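Long-range contact in polyprenyl synthetase (Zymomonas mobilis subsp. mobilis, PDB 4KKM), which probably condenses isopentenyl diphosphate with allylic diphosphates, using magnesium, to make farnesyl and perhaps longer prenyl diphosphates: residues L91-A96 with E147-E152. Sequence-based numbering, arbitrary orientation.
Sequences LRVGMA and EILSEE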
# COMPACT_ATOMS: atom_id res chain seq x y z
N LEU B 91 7.27 -6.72 17.95
CA LEU B 91 8.24 -5.92 17.21
C LEU B 91 8.00 -5.95 15.70
O LEU B 91 8.17 -4.93 15.02
CB LEU B 91 9.67 -6.36 17.53
CG LEU B 91 10.25 -5.86 18.86
CD1 LEU B 91 11.51 -6.64 19.21
CD2 LEU B 91 10.53 -4.37 18.79
N ARG B 92 7.61 -7.10 15.17
CA ARG B 92 7.34 -7.21 13.73
C ARG B 92 6.10 -6.40 13.32
O ARG B 92 6.06 -5.81 12.24
CB ARG B 92 7.17 -8.67 13.31
CG ARG B 92 8.43 -9.52 13.46
CD ARG B 92 8.35 -10.79 12.61
NE ARG B 92 8.26 -10.45 11.20
CZ ARG B 92 9.30 -10.12 10.43
NH1 ARG B 92 10.53 -10.12 10.93
NH2 ARG B 92 9.11 -9.81 9.15
N VAL B 93 5.10 -6.39 14.19
CA VAL B 93 3.94 -5.53 13.97
C VAL B 93 4.40 -4.07 14.03
O VAL B 93 3.94 -3.23 13.26
CB VAL B 93 2.81 -5.81 14.99
CG1 VAL B 93 1.65 -4.78 14.85
CG2 VAL B 93 2.31 -7.25 14.85
N GLY B 94 5.31 -3.79 14.95
CA GLY B 94 5.93 -2.48 15.02
C GLY B 94 6.61 -2.13 13.70
O GLY B 94 6.46 -1.02 13.20
N MET B 95 7.34 -3.08 13.12
CA MET B 95 7.97 -2.82 11.82
C MET B 95 6.92 -2.49 10.76
O MET B 95 7.11 -1.57 9.96
CB MET B 95 8.84 -3.99 11.35
CG MET B 95 9.39 -3.79 9.93
SD MET B 95 10.75 -4.90 9.49
CE MET B 95 10.00 -6.50 9.82
N ALA B 96 5.83 -3.24 10.76
CA ALA B 96 4.76 -3.04 9.79
C ALA B 96 4.17 -1.63 9.84
O ALA B 96 3.99 -1.00 8.80
CB ALA B 96 3.65 -4.09 9.97
N GLU B 147 2.64 -7.31 3.59
CA GLU B 147 3.37 -8.57 3.51
C GLU B 147 3.80 -9.03 4.90
O GLU B 147 3.63 -10.19 5.25
CB GLU B 147 4.60 -8.48 2.59
CG GLU B 147 5.24 -9.85 2.35
CD GLU B 147 6.50 -9.79 1.50
OE1 GLU B 147 6.75 -8.74 0.87
OE2 GLU B 147 7.23 -10.80 1.46
N ILE B 148 4.34 -8.10 5.69
CA ILE B 148 4.81 -8.42 7.03
C ILE B 148 3.68 -8.93 7.92
O ILE B 148 3.81 -9.95 8.60
CB ILE B 148 5.48 -7.19 7.71
CG1 ILE B 148 6.78 -6.81 6.99
CG2 ILE B 148 5.75 -7.47 9.19
CD1 ILE B 148 7.25 -5.40 7.34
N LEU B 149 2.55 -8.22 7.90
CA LEU B 149 1.42 -8.60 8.75
C LEU B 149 0.79 -9.93 8.37
O LEU B 149 0.15 -10.59 9.20
CB LEU B 149 0.33 -7.52 8.72
CG LEU B 149 0.62 -6.22 9.47
CD1 LEU B 149 -0.58 -5.29 9.39
CD2 LEU B 149 0.98 -6.52 10.93
N SER B 150 0.97 -10.34 7.12
CA SER B 150 0.34 -11.56 6.63
C SER B 150 1.04 -12.83 7.11
O SER B 150 0.43 -13.90 7.15
CB SER B 150 0.28 -11.54 5.10
OG SER B 150 1.55 -11.83 4.55
N GLU B 151 2.31 -12.71 7.46
CA GLU B 151 3.14 -13.88 7.79
C GLU B 151 2.80 -14.55 9.13
O GLU B 151 2.41 -13.89 10.09
CB GLU B 151 4.62 -13.52 7.75
CG GLU B 151 5.10 -13.01 6.41
CD GLU B 151 6.60 -12.85 6.36
OE1 GLU B 151 7.21 -12.66 7.43
OE2 GLU B 151 7.17 -12.93 5.25
N GLU B 152 2.99 -15.86 9.19
CA GLU B 152 2.69 -16.64 10.39
C GLU B 152 3.52 -16.21 11.61
O GLU B 152 3.07 -16.34 12.75
CB GLU B 152 2.91 -18.13 10.11
O HOH W 1 6.40 -10.86 9.27
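Ile148 points toward segment 91-96 of helix 87-109, one branch against Arg92 and Ala96, the other against Met95. With CG1 beside the backbone N (chi1 -67°), CG2 swings to the far side from that nitrogen, comes within 3.5 Å of Arg92 O and also lies against the methyl of Ala96. The other branch puts CD1 3.7 Å from Met95 CG, and the Met95 chain, bent at its last torsion (55°), brings CE to the same methyl as the two side chains cross at about a right angle. Beside this, Ala96 CB packs 3.7 Å from Leu149 CD2, which Val93 CG2 approaches more loosely. At the polar margin a bridging water accepts from Arg92 NE (2.7 Å), in the guanidinium plane, and donates to Ile148 O (2.8 Å) and to Glu151 OE1 (2.7 Å). Arg92 NH2 and Glu151 OE1 form only a long salt bridge of 3.8 Å, the oxygen lying well out of the guanidinium plane; Gln45 OE1 holds NH2 by a hydrogen bond. The contact joins helix 87-109 to the end of helix 131-150, away from the calcium site, with helix 24-45 against Met95, helix 158-172 against Val93 and Leu149, and Gln166 of the second subunit on Glu151.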